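Local coordinates for uncharacterized protein (PDB 4DQA), which is of unknown function but probably binds carbohydrate, pairing an E-set-like N-terminal domain with a concanavalin A-like lectin/glucanase domain, at residues N170-L175 / H280-E285; F145-I150 / W274-F279; N177-G182 / G267-F272; R222-A227 / I239-E244. All coordinates share one frame; numbering follows the deposited sequence. Where two conformers were deposited one is given.

Contact 1 of 4, residues N170-L175 / H280-E285; sequences NVDYFL and HGKMSE
Asn170 and Lys282 face each other as an antiparallel hydrogen-bonded pair, Val171 and Gly281 follow as a non-hydrogen-bonded pair, and the touching parts of the two segments run 172° apart. Lys282 N reaches Asn170 O at 2.8 Å, Asn170 N returns a bond to Lys282 O, and Asp172 N donates to His280 O just past the paired residues. At Gly281, a residue without a side chain, the segments come close enough for its CA to lie 3.1 Å from Asn170 O.

The main side-chain overlap is the offset stack of Tyr173 on His280, ring centroids 4.3 Å apart and planes inclined by 19°. Tyr173 CG sits between its backbone N and carbonyl carbon (chi1 62°). The phenol is stacked over the imidazole, with Tyr173 OH above the centre of that ring. In return His280 CB lies over the tyrosine face, toward the rim, a CH-pi contact. Leu175 CD1 adds an oblique contact, 3.6 Å from His280 CE1.

Strands 163-171 and 282-289 are neighbours in the large antiparallel sheet of the concanavalin A-like domain; beyond the Val171 and Gly281 pair, water joins the segments. One water donates to Tyr173 O and accepts from His280 N. Another joins Asp172 OD2 to Lys282 NZ, whose opposite charges stay beyond salt-bridge range, Asp172 OD1 being 4.5 Å from Lys282 NZ. The Lys282 side chain also touches Trp223 of strand 223-231.

Contact 2 of 4, residues F145-I150 / W274-F279; sequences FSNHYI and WGERPF
Phe145 lays its CB against the edge of the Phe279 ring, near the ring plane, with Phe145 CB 3.9 Å from Phe279 CD2. The same CB lies 3.6 Å from Phe279 O, while the Phe145 ring leads away from the loop and packs on Ile266 and Ile343. Phe279 CG is anti to its backbone N (chi1 -172°), and its ring goes on to touch Ile169 and Val171 of strand 163-171.

Further along, Asn147, modelled in two conformers, crosses Pro278 obliquely in the one given, its OD1 3.9 Å from Pro278 CB. Here the end of strand 141-146 in the concanavalin A-like domain meets the irregular loop that leads into strand 282-289. Just beyond Phe145, the backbone N of Ser146 donates to His148 ND1, almost exactly in the imidazole plane.

Two waters do the polar work between the segments. One accepts from His148 N and probably donates to Phe279 O. The other, in this conformer of Asn147, donates to both Asn147 OD1 and Glu276 OE1, each at 2.7 Å; the same carboxylate forms a salt bridge with Arg268. With these two acceptors only 4.2 Å apart, the shared water may ease their repulsion, though only while Asn147 keeps this conformer.

Contact 3 of 4, residues N177-G182 / G267-F272; sequences NNTIMG and GRIYGF
Thr179 O is buried against Gly267 CA, 3.8 Å away, and has no hydrogen-bonding partner anywhere in the model. The neighbouring carbonyl fares better: Gly267 N donates to Ile180 O at 3.0 Å, tilted 35° from the carbonyl plane. That is the one direct hydrogen bond joining 177-182 to 267-272.

Beside it, Thr179 and Ile269 cross at about a right angle. The threonine hydroxyl does the touching, with Thr179 OG1 3.6 Å from Ile269 CG1 and slightly farther from CD1. This oxygen is not left to apolar company alone, because it is also hydrogen-bonded to the backbone carbonyl of Arg277. Thr179 CG2, anti to its backbone N (chi1 measured to OG1 is -60°), lies near the peptide between Gly267 and Arg268, 4.0 Å from Arg268 N. Ile188 of strand 187-190 touches both Thr179 and Ile269.

The loop is folded on itself: Ile269 is the centre of an inverse gamma turn and also starts a type II turn closed by Phe272 N on Ile269 O. In 177-182, Ile180 and Met181, a selenomethionine, both face Leu189, a classic beta bulge. The contact thus sets a bulged strand of the concanavalin A-like domain against a loop built from overlapping tight turns.

Contact 4 of 4, residues R222-A227 / I239-E244; sequences RWYHVA and IYVNGE
The Tyr224 ring and the Asn242 amide lie with their planes only 16° apart and meet obliquely, Tyr224 CD1 being 3.9 Å from Asn242 ND2. The same ring carbon meets Val241 CG1, again obliquely, at 3.7 Å. The imidazole of His225 takes a water at its edge, in plane, and the guanidinium of Arg222 holds another in the same way; Ala227 O lies at the edge of the Tyr240 ring.

These residues belong to the beta hairpin of strands 223-231 and 236-241 in the concanavalin A-like domain, whose segments here run antiparallel at 168° with axes 4.8 Å apart. Ala227 and Tyr240 form a hydrogen-bonded pair, their CB atoms on the face covered by Leu298 of helix 295-300. Val226 and Val241 form the next, non-hydrogen-bonded pair, and on their face both touch Leu204.

Strand 236-241 then leaves through a type I' turn from Val241 to Glu244, with Asn242 and Gly243 at its centre. Asn242 makes two bonds to the His225 backbone. Its own N donates to His225 O at 2.8 Å, and its side chain, with CG beside the backbone N (chi1 -65°), takes up the His225 amide. One water accepts from both Arg222 NE and Asn242 ND2 and donates to Trp223 O, while His225 N meets Asn242 OD1 at 2.9 Å, nearly along the C=O axis.

Overall arrangement
All four contacts lie in the concanavalin A-like domain. Contacts 2 and 3 are the closest, centres about 5 Å apart, joined where Glu276 OE2 of contact 2 lies 2.7 Å from Gly271 N of contact 3, a probable hydrogen bond. Contact 1 is about 11 Å from contact 2 and shares its sheet, Gly281 O lying 2.8 Å from Phe145 N; selenomethionine Met283 also puts its CE 3.6 Å from Ile180 O of contact 3. Contact 4 is about 13 Å from contact 1, which it meets where Asn170 ND2 packs 3.4 Å from Trp223 NE1, and about 21 Å from contact 2, centre to centre. Strand 163-171 thus connects the hairpin of contact 4 to strand 282-289.

Contact 1 of 4, residues N170-L175 / H280-E285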
# COMPACT_ATOMS: atom_id res chain seq x y z
N ASN A 170 14.72 -8.36 0.46
CA ASN A 170 15.80 -8.11 1.38
C ASN A 170 16.74 -9.28 1.29
O ASN A 170 16.41 -10.40 1.69
CB ASN A 170 15.27 -7.94 2.80
CG ASN A 170 16.33 -7.50 3.78
OD1 ASN A 170 17.46 -7.95 3.71
ND2 ASN A 170 15.98 -6.59 4.68
N VAL A 171 17.92 -9.05 0.73
CA VAL A 171 18.85 -10.12 0.42
C VAL A 171 19.78 -10.42 1.60
O VAL A 171 20.43 -9.52 2.14
CB VAL A 171 19.72 -9.71 -0.79
CG1 VAL A 171 20.67 -10.82 -1.17
CG2 VAL A 171 18.85 -9.36 -1.97
N ASP A 172 19.86 -11.71 1.97
CA ASP A 172 20.79 -12.13 3.00
C ASP A 172 22.23 -12.19 2.47
O ASP A 172 23.18 -11.74 3.13
CB ASP A 172 20.40 -13.50 3.57
CG ASP A 172 19.19 -13.43 4.50
OD1 ASP A 172 18.97 -12.40 5.15
OD2 ASP A 172 18.49 -14.46 4.61
N TYR A 173 22.38 -12.79 1.29
CA TYR A 173 23.64 -12.84 0.59
C TYR A 173 23.40 -13.15 -0.88
O TYR A 173 22.37 -13.71 -1.26
CB TYR A 173 24.59 -13.88 1.19
CG TYR A 173 24.16 -15.33 1.16
CD1 TYR A 173 23.42 -15.86 2.19
CD2 TYR A 173 24.61 -16.18 0.16
CE1 TYR A 173 23.09 -17.22 2.20
CE2 TYR A 173 24.30 -17.54 0.17
CZ TYR A 173 23.54 -18.04 1.18
OH TYR A 173 23.30 -19.41 1.17
N PHE A 174 24.37 -12.77 -1.70
CA PHE A 174 24.31 -12.96 -3.13
C PHE A 174 25.22 -14.11 -3.53
O PHE A 174 26.42 -14.12 -3.23
CB PHE A 174 24.79 -11.70 -3.88
CG PHE A 174 23.97 -10.47 -3.63
CD1 PHE A 174 22.81 -10.21 -4.34
CD2 PHE A 174 24.39 -9.55 -2.69
CE1 PHE A 174 22.05 -9.08 -4.06
CE2 PHE A 174 23.65 -8.41 -2.42
CZ PHE A 174 22.49 -8.17 -3.11
N LEU A 175 24.63 -15.09 -4.20
CA LEU A 175 25.40 -16.03 -4.97
C LEU A 175 25.53 -15.50 -6.41
O LEU A 175 25.16 -14.36 -6.68
CB LEU A 175 24.73 -17.41 -4.92
CG LEU A 175 24.73 -18.01 -3.50
CD1 LEU A 175 24.04 -19.37 -3.46
CD2 LEU A 175 26.14 -18.16 -2.92
N HIS A 280 18.40 -16.11 -1.41
CA HIS A 280 18.60 -16.19 0.02
C HIS A 280 18.27 -14.86 0.64
O HIS A 280 19.03 -13.89 0.50
CB HIS A 280 20.04 -16.56 0.33
CG HIS A 280 20.37 -17.95 -0.09
ND1 HIS A 280 20.85 -18.26 -1.34
CD2 HIS A 280 20.21 -19.13 0.56
CE1 HIS A 280 21.02 -19.57 -1.43
NE2 HIS A 280 20.62 -20.12 -0.30
N GLY A 281 17.11 -14.79 1.30
CA GLY A 281 16.63 -13.53 1.86
C GLY A 281 15.15 -13.60 2.13
O GLY A 281 14.60 -14.69 2.28
N LYS A 282 14.53 -12.44 2.23
CA LYS A 282 13.11 -12.35 2.48
C LYS A 282 12.40 -11.62 1.36
O LYS A 282 12.99 -10.75 0.69
CB LYS A 282 12.84 -11.62 3.79
CG LYS A 282 13.39 -12.32 5.02
CD LYS A 282 13.13 -11.45 6.25
CE LYS A 282 13.69 -12.01 7.52
NZ LYS A 282 15.18 -11.93 7.51
N MSE A 283 11.13 -11.95 1.15
CA MSE A 283 10.30 -11.24 0.20
C MSE A 283 8.98 -10.88 0.86
O MSE A 283 8.51 -11.55 1.78
CB MSE A 283 9.98 -12.04 -1.06
CG MSE A 283 11.23 -12.52 -1.78
SE MSE A 283 10.75 -13.07 -3.59
CE MSE A 283 12.22 -14.29 -3.93
N SER A 284 8.37 -9.84 0.33
CA SER A 284 7.07 -9.36 0.77
C SER A 284 6.38 -8.73 -0.41
O SER A 284 7.01 -8.18 -1.31
CB SER A 284 7.28 -8.35 1.89
OG SER A 284 6.09 -7.66 2.26
N GLU A 285 5.05 -8.77 -0.43
CA GLU A 285 4.28 -8.03 -1.44
C GLU A 285 4.72 -8.37 -2.86
O GLU A 285 4.97 -7.49 -3.70
CB GLU A 285 4.36 -6.52 -1.20
CG GLU A 285 3.76 -6.08 0.09
CD GLU A 285 2.27 -6.34 0.15
OE1 GLU A 285 1.55 -5.87 -0.76
OE2 GLU A 285 1.81 -7.07 1.07
O HOH W 1 16.66 -10.95 4.60
O HOH W 2 16.16 -14.22 6.00
O HOH W 3 20.45 -14.81 -2.81

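Contact 2 of 4, residues F145-I150 / W274-F279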
# COMPACT_ATOMS: atom_id res chain seq x y z
N PHE A 145 13.28 -17.15 2.38
CA PHE A 145 13.78 -17.98 1.29
C PHE A 145 15.21 -18.35 1.61
O PHE A 145 16.06 -17.49 1.84
CB PHE A 145 13.70 -17.22 -0.03
CG PHE A 145 12.30 -17.02 -0.52
CD1 PHE A 145 11.53 -15.98 -0.01
CD2 PHE A 145 11.73 -17.89 -1.44
CE1 PHE A 145 10.25 -15.81 -0.42
CE2 PHE A 145 10.43 -17.71 -1.87
CZ PHE A 145 9.69 -16.67 -1.35
N SER A 146 15.41 -19.65 1.74
CA SER A 146 16.70 -20.26 1.92
C SER A 146 16.61 -21.63 1.27
O SER A 146 16.58 -22.66 1.95
CB SER A 146 16.99 -20.38 3.40
OG SER A 146 18.25 -20.98 3.62
N ASN A 147 16.58 -21.62 -0.07
CA ASN A 147 16.32 -22.81 -0.88
C ASN A 147 14.83 -23.21 -0.84
O ASN A 147 14.48 -24.36 -0.57
CB ASN A 147 17.22 -23.98 -0.49
CG ASN A 147 17.35 -25.00 -1.61
OD1 ASN A 147 17.32 -24.64 -2.79
ND2 ASN A 147 17.50 -26.26 -1.24
N HIS A 148 13.99 -22.22 -1.09
CA HIS A 148 12.54 -22.34 -1.16
C HIS A 148 12.01 -21.82 -2.47
O HIS A 148 12.51 -20.85 -3.04
CB HIS A 148 11.90 -21.59 0.02
CG HIS A 148 12.28 -22.18 1.32
ND1 HIS A 148 13.42 -21.81 2.00
CD2 HIS A 148 11.77 -23.22 2.00
CE1 HIS A 148 13.55 -22.55 3.09
NE2 HIS A 148 12.56 -23.42 3.10
N TYR A 149 10.97 -22.49 -2.96
CA TYR A 149 10.35 -22.16 -4.22
C TYR A 149 8.84 -22.03 -4.04
O TYR A 149 8.24 -22.65 -3.14
CB TYR A 149 10.60 -23.24 -5.27
CG TYR A 149 9.94 -24.56 -4.96
CD1 TYR A 149 8.64 -24.82 -5.38
CD2 TYR A 149 10.61 -25.56 -4.26
CE1 TYR A 149 8.02 -26.03 -5.09
CE2 TYR A 149 9.96 -26.78 -3.98
CZ TYR A 149 8.69 -26.98 -4.39
OH TYR A 149 8.03 -28.18 -4.10
N ILE A 150 8.23 -21.23 -4.92
CA ILE A 150 6.82 -21.33 -5.22
C ILE A 150 6.68 -21.54 -6.71
O ILE A 150 7.16 -20.71 -7.49
CB ILE A 150 6.04 -20.08 -4.80
CG1 ILE A 150 6.32 -19.70 -3.36
CG2 ILE A 150 4.56 -20.31 -5.01
CD1 ILE A 150 5.70 -18.39 -2.95
N TRP A 274 20.43 -26.74 -15.02
CA TRP A 274 21.57 -25.84 -15.14
C TRP A 274 21.70 -24.91 -13.94
O TRP A 274 22.46 -23.96 -14.00
CB TRP A 274 21.45 -25.01 -16.41
CG TRP A 274 21.39 -25.85 -17.64
CD1 TRP A 274 20.32 -26.03 -18.47
CD2 TRP A 274 22.45 -26.64 -18.18
NE1 TRP A 274 20.66 -26.87 -19.50
CE2 TRP A 274 21.96 -27.27 -19.34
CE3 TRP A 274 23.77 -26.88 -17.79
CZ2 TRP A 274 22.74 -28.11 -20.12
CZ3 TRP A 274 24.55 -27.73 -18.57
CH2 TRP A 274 24.03 -28.33 -19.72
N GLY A 275 20.99 -25.21 -12.86
CA GLY A 275 21.18 -24.49 -11.61
C GLY A 275 19.86 -23.95 -11.11
O GLY A 275 19.15 -23.22 -11.83
N GLU A 276 19.51 -24.28 -9.87
CA GLU A 276 18.23 -23.84 -9.34
C GLU A 276 18.25 -22.37 -8.88
O GLU A 276 17.20 -21.75 -8.69
CB GLU A 276 17.77 -24.73 -8.19
CG GLU A 276 17.55 -26.17 -8.62
CD GLU A 276 16.91 -27.06 -7.56
OE1 GLU A 276 17.09 -26.80 -6.37
OE2 GLU A 276 16.32 -28.08 -7.95
N ARG A 277 19.45 -21.84 -8.68
CA ARG A 277 19.62 -20.41 -8.47
C ARG A 277 18.72 -19.84 -7.35
O ARG A 277 18.03 -18.83 -7.52
CB ARG A 277 19.44 -19.67 -9.79
CG ARG A 277 20.47 -20.09 -10.82
CD ARG A 277 20.03 -19.82 -12.24
NE ARG A 277 20.89 -20.54 -13.16
CZ ARG A 277 20.71 -20.59 -14.47
NH1 ARG A 277 19.76 -19.86 -15.04
NH2 ARG A 277 21.51 -21.34 -15.21
N PRO A 278 18.77 -20.46 -6.17
CA PRO A 278 17.90 -19.98 -5.09
C PRO A 278 18.23 -18.58 -4.58
O PRO A 278 19.41 -18.21 -4.46
CB PRO A 278 18.14 -20.99 -3.97
CG PRO A 278 19.50 -21.58 -4.25
CD PRO A 278 19.63 -21.59 -5.75
N PHE A 279 17.18 -17.86 -4.23
CA PHE A 279 17.29 -16.62 -3.51
C PHE A 279 17.52 -16.90 -2.05
O PHE A 279 16.91 -17.81 -1.48
CB PHE A 279 15.96 -15.89 -3.67
CG PHE A 279 15.94 -14.49 -3.13
CD1 PHE A 279 16.42 -13.45 -3.89
CD2 PHE A 279 15.32 -14.19 -1.94
CE1 PHE A 279 16.38 -12.14 -3.42
CE2 PHE A 279 15.26 -12.88 -1.47
CZ PHE A 279 15.78 -11.87 -2.21
O HOH W 4 18.81 -25.30 -4.88
O HOH W 5 15.29 -19.84 -2.13

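Contact 3 of 4, residues N177-G182 / G267-F272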
# COMPACT_ATOMS: atom_id res chain seq x y z
N ASN A 177 23.94 -16.04 -9.15
CA ASN A 177 22.68 -15.81 -9.86
C ASN A 177 21.57 -16.17 -8.86
O ASN A 177 21.52 -17.32 -8.41
CB ASN A 177 22.67 -16.70 -11.10
CG ASN A 177 21.39 -16.62 -11.88
OD1 ASN A 177 20.31 -16.44 -11.33
ND2 ASN A 177 21.51 -16.74 -13.21
N ASN A 178 20.73 -15.19 -8.52
CA ASN A 178 19.76 -15.26 -7.43
C ASN A 178 18.37 -15.00 -8.02
O ASN A 178 18.09 -13.90 -8.45
CB ASN A 178 20.11 -14.20 -6.40
CG ASN A 178 21.55 -14.29 -5.96
OD1 ASN A 178 21.89 -15.09 -5.10
ND2 ASN A 178 22.42 -13.47 -6.57
N THR A 179 17.52 -16.02 -8.06
CA THR A 179 16.20 -15.91 -8.68
C THR A 179 15.25 -15.06 -7.84
O THR A 179 15.07 -15.35 -6.65
CB THR A 179 15.56 -17.30 -8.79
OG1 THR A 179 16.38 -18.11 -9.60
CG2 THR A 179 14.18 -17.24 -9.43
N ILE A 180 14.62 -14.06 -8.44
CA ILE A 180 13.49 -13.40 -7.77
C ILE A 180 12.22 -14.08 -8.24
O ILE A 180 11.61 -14.82 -7.48
CB ILE A 180 13.47 -11.91 -7.99
CG1 ILE A 180 14.72 -11.29 -7.38
CG2 ILE A 180 12.23 -11.29 -7.27
CD1 ILE A 180 14.92 -9.84 -7.77
N MSE A 181 11.83 -13.89 -9.49
CA MSE A 181 10.59 -14.47 -9.99
C MSE A 181 10.59 -14.53 -11.52
O MSE A 181 11.16 -13.64 -12.17
CB MSE A 181 9.41 -13.60 -9.50
CG MSE A 181 9.61 -12.10 -9.73
SE MSE A 181 8.48 -10.87 -8.70
CE MSE A 181 6.75 -11.45 -9.40
N GLY A 182 9.89 -15.52 -12.09
CA GLY A 182 9.65 -15.54 -13.51
C GLY A 182 9.82 -16.91 -14.12
O GLY A 182 9.86 -17.92 -13.39
N GLY A 267 11.62 -17.51 -6.23
CA GLY A 267 12.62 -17.86 -5.23
C GLY A 267 13.63 -18.93 -5.56
O GLY A 267 14.69 -18.95 -4.94
N ARG A 268 13.31 -19.83 -6.49
CA ARG A 268 14.17 -20.99 -6.79
C ARG A 268 13.55 -21.69 -7.98
O ARG A 268 12.33 -21.85 -8.01
CB ARG A 268 14.22 -21.93 -5.58
CG ARG A 268 14.87 -23.28 -5.81
CD ARG A 268 14.73 -24.17 -4.59
NE ARG A 268 15.21 -25.52 -4.83
CZ ARG A 268 15.01 -26.56 -4.01
NH1 ARG A 268 14.30 -26.40 -2.89
NH2 ARG A 268 15.51 -27.74 -4.34
N ILE A 269 14.36 -22.03 -8.99
CA ILE A 269 13.88 -22.68 -10.20
C ILE A 269 14.00 -24.17 -9.92
O ILE A 269 14.98 -24.84 -10.28
CB ILE A 269 14.67 -22.29 -11.46
CG1 ILE A 269 14.85 -20.77 -11.51
CG2 ILE A 269 13.90 -22.75 -12.67
CD1 ILE A 269 15.92 -20.34 -12.52
N TYR A 270 13.01 -24.70 -9.23
CA TYR A 270 13.13 -26.07 -8.72
C TYR A 270 13.29 -27.09 -9.86
O TYR A 270 12.51 -27.09 -10.80
CB TYR A 270 11.86 -26.37 -7.90
CG TYR A 270 11.80 -27.70 -7.15
CD1 TYR A 270 12.90 -28.26 -6.56
CD2 TYR A 270 10.57 -28.34 -7.01
CE1 TYR A 270 12.81 -29.49 -5.87
CE2 TYR A 270 10.48 -29.53 -6.31
CZ TYR A 270 11.59 -30.07 -5.74
OH TYR A 270 11.52 -31.27 -5.05
N GLY A 271 14.31 -27.93 -9.74
CA GLY A 271 14.52 -28.99 -10.73
C GLY A 271 15.24 -28.56 -12.00
O GLY A 271 15.39 -29.36 -12.92
N PHE A 272 15.69 -27.31 -12.08
CA PHE A 272 16.38 -26.87 -13.30
C PHE A 272 17.78 -27.45 -13.34
O PHE A 272 18.60 -27.21 -12.43
CB PHE A 272 16.47 -25.34 -13.34
CG PHE A 272 16.91 -24.80 -14.67
CD1 PHE A 272 16.38 -25.29 -15.85
CD2 PHE A 272 17.82 -23.76 -14.74
CE1 PHE A 272 16.78 -24.77 -17.07
CE2 PHE A 272 18.21 -23.25 -15.96
CZ PHE A 272 17.70 -23.75 -17.12

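Contact 4 of 4, residues R222-A227 / I239-E244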
# COMPACT_ATOMS: atom_id res chain seq x y z
N ARG A 222 18.98 -4.97 3.47
CA ARG A 222 18.29 -3.72 3.18
C ARG A 222 17.04 -4.06 2.38
O ARG A 222 17.11 -4.82 1.41
CB ARG A 222 19.21 -2.79 2.38
CG ARG A 222 18.57 -1.53 1.96
CD ARG A 222 19.57 -0.52 1.56
NE ARG A 222 18.89 0.59 0.91
CZ ARG A 222 19.50 1.67 0.46
NH1 ARG A 222 20.81 1.81 0.62
NH2 ARG A 222 18.78 2.61 -0.14
N TRP A 223 15.90 -3.49 2.76
CA TRP A 223 14.70 -3.63 1.95
C TRP A 223 14.76 -2.73 0.72
O TRP A 223 15.09 -1.56 0.81
CB TRP A 223 13.45 -3.30 2.75
CG TRP A 223 13.08 -4.38 3.71
CD1 TRP A 223 13.30 -4.40 5.06
CD2 TRP A 223 12.48 -5.63 3.38
NE1 TRP A 223 12.86 -5.59 5.58
CE2 TRP A 223 12.37 -6.37 4.56
CE3 TRP A 223 12.01 -6.19 2.19
CZ2 TRP A 223 11.80 -7.65 4.59
CZ3 TRP A 223 11.44 -7.45 2.22
CH2 TRP A 223 11.36 -8.17 3.41
N TYR A 224 14.40 -3.33 -0.42
CA TYR A 224 14.20 -2.62 -1.68
C TYR A 224 12.87 -3.00 -2.28
O TYR A 224 12.48 -4.18 -2.23
CB TYR A 224 15.26 -3.01 -2.69
CG TYR A 224 16.68 -2.60 -2.40
CD1 TYR A 224 17.13 -1.35 -2.75
CD2 TYR A 224 17.56 -3.48 -1.80
CE1 TYR A 224 18.44 -0.99 -2.50
CE2 TYR A 224 18.85 -3.14 -1.55
CZ TYR A 224 19.30 -1.90 -1.90
OH TYR A 224 20.63 -1.57 -1.66
N HIS A 225 12.20 -2.04 -2.90
CA HIS A 225 11.11 -2.40 -3.80
C HIS A 225 11.67 -2.54 -5.20
O HIS A 225 12.38 -1.63 -5.67
CB HIS A 225 10.01 -1.35 -3.78
CG HIS A 225 8.80 -1.77 -4.55
ND1 HIS A 225 8.53 -1.31 -5.82
CD2 HIS A 225 7.80 -2.62 -4.23
CE1 HIS A 225 7.41 -1.87 -6.25
NE2 HIS A 225 6.95 -2.67 -5.31
N VAL A 226 11.39 -3.65 -5.85
CA VAL A 226 11.90 -3.90 -7.19
C VAL A 226 10.75 -4.21 -8.12
O VAL A 226 9.78 -4.85 -7.73
CB VAL A 226 12.96 -5.01 -7.24
CG1 VAL A 226 14.15 -4.68 -6.31
CG2 VAL A 226 12.38 -6.36 -6.91
N ALA A 227 10.83 -3.72 -9.36
CA ALA A 227 9.78 -3.98 -10.35
C ALA A 227 10.35 -4.06 -11.76
O ALA A 227 11.33 -3.38 -12.11
CB ALA A 227 8.68 -2.91 -10.29
N ILE A 239 13.23 -1.44 -15.39
CA ILE A 239 13.47 -2.00 -14.07
C ILE A 239 13.52 -0.83 -13.10
O ILE A 239 14.26 0.15 -13.32
CB ILE A 239 14.81 -2.75 -14.01
CG1 ILE A 239 14.74 -4.00 -14.88
CG2 ILE A 239 15.14 -3.14 -12.57
CD1 ILE A 239 16.05 -4.73 -15.04
N TYR A 240 12.73 -0.92 -12.03
CA TYR A 240 12.57 0.14 -11.07
C TYR A 240 12.99 -0.33 -9.69
O TYR A 240 12.66 -1.45 -9.28
CB TYR A 240 11.09 0.58 -11.02
CG TYR A 240 10.54 1.14 -12.30
CD1 TYR A 240 10.09 0.30 -13.30
CD2 TYR A 240 10.43 2.50 -12.49
CE1 TYR A 240 9.58 0.80 -14.49
CE2 TYR A 240 9.92 3.01 -13.67
CZ TYR A 240 9.49 2.14 -14.66
OH TYR A 240 8.96 2.63 -15.84
N VAL A 241 13.71 0.52 -8.97
CA VAL A 241 14.13 0.23 -7.61
C VAL A 241 13.66 1.41 -6.76
O VAL A 241 14.02 2.55 -7.03
CB VAL A 241 15.63 0.06 -7.51
CG1 VAL A 241 16.05 -0.17 -6.07
CG2 VAL A 241 16.10 -1.10 -8.38
N ASN A 242 12.85 1.11 -5.75
CA ASN A 242 12.30 2.13 -4.85
C ASN A 242 11.60 3.21 -5.63
O ASN A 242 11.69 4.40 -5.32
CB ASN A 242 13.37 2.71 -3.95
CG ASN A 242 13.94 1.68 -3.01
OD1 ASN A 242 13.34 0.59 -2.80
ND2 ASN A 242 15.08 1.98 -2.43
N GLY A 243 10.92 2.78 -6.68
CA GLY A 243 10.14 3.69 -7.51
C GLY A 243 10.92 4.49 -8.54
O GLY A 243 10.32 5.24 -9.32
N GLU A 244 12.25 4.36 -8.55
CA GLU A 244 13.10 5.05 -9.52
C GLU A 244 13.50 4.11 -10.66
O GLU A 244 13.89 2.98 -10.43
CB GLU A 244 14.38 5.58 -8.86
CG GLU A 244 14.20 6.57 -7.71
CD GLU A 244 15.53 6.98 -7.09
OE1 GLU A 244 16.40 7.50 -7.82
OE2 GLU A 244 15.71 6.76 -5.87
O HOH W 6 16.28 0.65 -0.01
O HOH W 7 10.35 0.04 -7.60